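Local coordinates for short chain dehydrogenase (A0QTM2 homolog) (Mycobacterium thermoresistibile, PDB 3SC4), which probably catalyses NAD(P)(H)-dependent oxidation or reduction as a short-chain dehydrogenase, its substrate not established, at residues W195-V200 and T242-D247. Residues are numbered along the deposited sequence; the frame is centred on the assembly and turned at random.
Sequences WPRTTV and TLLCED
R197 and D247 meet side-on, and their salt bridge illustrates how a fork of two nearly straight bonds fixes an arginine's rotation. R197 NE gives its hydrogen to D247 OD1 at 2.7 Å, while R197 NH2 reaches D247 OD2 at 2.9 Å. Each oxygen accepts on its syn lone pair and lies in the guanidinium plane, and the two groups are nearly coplanar, 6° apart. The arginine chain, extended from CG to NE, carries the group there across L244, whose CD1 sits over one guanidinium face, 3.3 Å from R197 NH2; R197 NH1 is hydrogen-bonded to S276 O.

One residue earlier on the helix, E246 bends at chi2 (88°) back toward the loop, and its OE1 accepts a hydrogen bond from R197 N at 3.1 Å on its syn lone pair. The other oxygen, OE2, accepts from a water that also donates to T198 OG1 and receives the N-H of T198; OE2 also forms a salt bridge with R219, which probably helps to stabilise the carboxylate's negative charge.

Both acids lie in the first turn of helix 245-252, which starts straight after N-cap residue L244 in edge strand 242-244 of the parallel Rossmann-type sheet of short-chain dehydrogenases, beside 190-195. W195 N bonds to L243 O in the carbonyl plane, and W195 O receives C245 N at 2.8 Å from above its plane; the two bonds flank L244 and form a single parallel bridge, the second donated by the helix's first residue. The W195 ring, with CG anti to the backbone N (chi1 -166°), leads away from 242-247, with L244 CD2 near the ring plane at its edge; NE1 is anchored on L272 O, and P196 CD lies over one ring face, offset toward its rim.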
loop_
_atom_site.group_PDB
_atom_site.type_symbol
_atom_site.label_atom_id
_atom_site.label_comp_id
_atom_site.label_asym_id
_atom_site.label_seq_id
_atom_site.Cartn_x
_atom_site.Cartn_y
_atom_site.Cartn_z
ATOM N N TRP B 195 2.791 10.152 13.755
ATOM C CA TRP B 195 3.801 10.726 12.860
ATOM C C TRP B 195 4.222 12.126 13.362
ATOM O O TRP B 195 3.380 12.896 13.816
ATOM C CB TRP B 195 3.180 10.836 11.467
ATOM C CG TRP B 195 4.137 11.098 10.318
ATOM C CD1 TRP B 195 4.168 12.198 9.531
ATOM C CD2 TRP B 195 5.104 10.199 9.783
ATOM N NE1 TRP B 195 5.115 12.063 8.570
ATOM C CE2 TRP B 195 5.718 10.846 8.708
ATOM C CE3 TRP B 195 5.541 8.920 10.142
ATOM C CZ2 TRP B 195 6.752 10.262 7.965
ATOM C CZ3 TRP B 195 6.564 8.329 9.409
ATOM C CH2 TRP B 195 7.162 9.008 8.329
ATOM N N PRO B 196 5.512 12.471 13.279
ATOM C CA PRO B 196 5.957 13.741 13.814
ATOM C C PRO B 196 5.914 14.843 12.758
ATOM O O PRO B 196 6.055 14.574 11.579
ATOM C CB PRO B 196 7.398 13.437 14.200
ATOM C CG PRO B 196 7.851 12.490 13.163
ATOM C CD PRO B 196 6.639 11.708 12.727
ATOM N N ARG B 197 5.750 16.084 13.174
ATOM C CA ARG B 197 5.605 17.170 12.213
ATOM C C ARG B 197 6.926 17.636 11.646
ATOM O O ARG B 197 6.950 18.250 10.580
ATOM C CB ARG B 197 4.921 18.391 12.850
ATOM C CG ARG B 197 3.452 18.269 12.972
ATOM C CD ARG B 197 2.837 19.580 13.395
ATOM N NE ARG B 197 1.384 19.515 13.324
ATOM C CZ ARG B 197 0.636 19.970 12.320
ATOM N NH1 ARG B 197 1.168 20.541 11.247
ATOM N NH2 ARG B 197 -0.675 19.850 12.385
ATOM N N THR B 198 8.012 17.413 12.377
ATOM C CA THR B 198 9.324 17.837 11.930
ATOM C C THR B 198 10.184 16.609 11.739
ATOM O O THR B 198 9.796 15.515 12.142
ATOM C CB THR B 198 10.004 18.691 12.983
ATOM O OG1 THR B 198 10.443 17.842 14.056
ATOM C CG2 THR B 198 9.052 19.771 13.501
ATOM N N THR B 199 11.364 16.773 11.160
ATOM C CA THR B 199 12.335 15.685 11.158
ATOM C C THR B 199 12.776 15.516 12.593
ATOM O O THR B 199 12.821 16.483 13.329
ATOM C CB THR B 199 13.568 15.999 10.320
ATOM O OG1 THR B 199 14.054 17.308 10.664
ATOM C CG2 THR B 199 13.199 15.983 8.882
ATOM N N VAL B 200 13.090 14.285 12.971
ATOM C CA VAL B 200 13.604 13.965 14.299
ATOM C C VAL B 200 15.066 13.579 14.226
ATOM O O VAL B 200 15.419 12.628 13.539
ATOM C CB VAL B 200 12.842 12.776 14.931
ATOM C CG1 VAL B 200 13.475 12.432 16.262
ATOM C CG2 VAL B 200 11.360 13.120 15.100
ATOM N N THR B 242 -5.275 8.884 12.378
ATOM C CA THR B 242 -3.942 9.102 11.807
ATOM C C THR B 242 -3.413 10.385 12.468
ATOM O O THR B 242 -3.732 11.492 12.034
ATOM C CB THR B 242 -3.949 9.186 10.237
ATOM O OG1 THR B 242 -4.756 10.283 9.773
ATOM C CG2 THR B 242 -4.456 7.920 9.611
ATOM N N LEU B 243 -2.618 10.208 13.532
ATOM C CA LEU B 243 -2.204 11.298 14.455
ATOM C C LEU B 243 -0.820 11.914 14.186
ATOM O O LEU B 243 0.108 11.240 13.711
ATOM C CB LEU B 243 -2.194 10.746 15.882
ATOM C CG LEU B 243 -3.544 10.201 16.345
ATOM C CD1 LEU B 243 -3.389 9.276 17.533
ATOM C CD2 LEU B 243 -4.466 11.383 16.681
ATOM N N LEU B 244 -0.692 13.194 14.531
ATOM C CA LEU B 244 0.587 13.902 14.515
ATOM C C LEU B 244 1.100 14.138 15.952
ATOM O O LEU B 244 0.331 14.526 16.805
ATOM C CB LEU B 244 0.398 15.252 13.825
ATOM C CG LEU B 244 0.090 15.208 12.330
ATOM C CD1 LEU B 244 -0.191 16.614 11.774
ATOM C CD2 LEU B 244 1.235 14.553 11.600
ATOM N N CYS B 245 2.394 13.950 16.217
ATOM C CA CYS B 245 2.889 14.012 17.592
ATOM C C CYS B 245 2.532 15.333 18.305
ATOM O O CYS B 245 1.874 15.351 19.349
ATOM C CB CYS B 245 4.400 13.800 17.627
ATOM S SG CYS B 245 4.907 12.134 17.118
ATOM N N GLU B 246 2.958 16.438 17.718
ATOM C CA GLU B 246 2.772 17.726 18.336
ATOM C C GLU B 246 1.287 17.998 18.641
ATOM O O GLU B 246 0.942 18.438 19.739
ATOM C CB GLU B 246 3.361 18.817 17.453
ATOM C CG GLU B 246 4.882 18.832 17.430
ATOM C CD GLU B 246 5.487 17.918 16.376
ATOM O OE1 GLU B 246 4.858 16.893 16.009
ATOM O OE2 GLU B 246 6.623 18.222 15.944
ATOM N N ASP B 247 0.412 17.683 17.698
ATOM C CA ASP B 247 -1.026 17.861 17.914
ATOM C C ASP B 247 -1.523 17.041 19.116
ATOM O O ASP B 247 -2.282 17.528 19.941
ATOM C CB ASP B 247 -1.820 17.505 16.649
ATOM C CG ASP B 247 -1.350 18.274 15.438
ATOM O OD1 ASP B 247 -0.125 18.410 15.257
ATOM O OD2 ASP B 247 -2.190 18.746 14.649
HETATM O O HOH W 1 8.423 16.499 15.018
#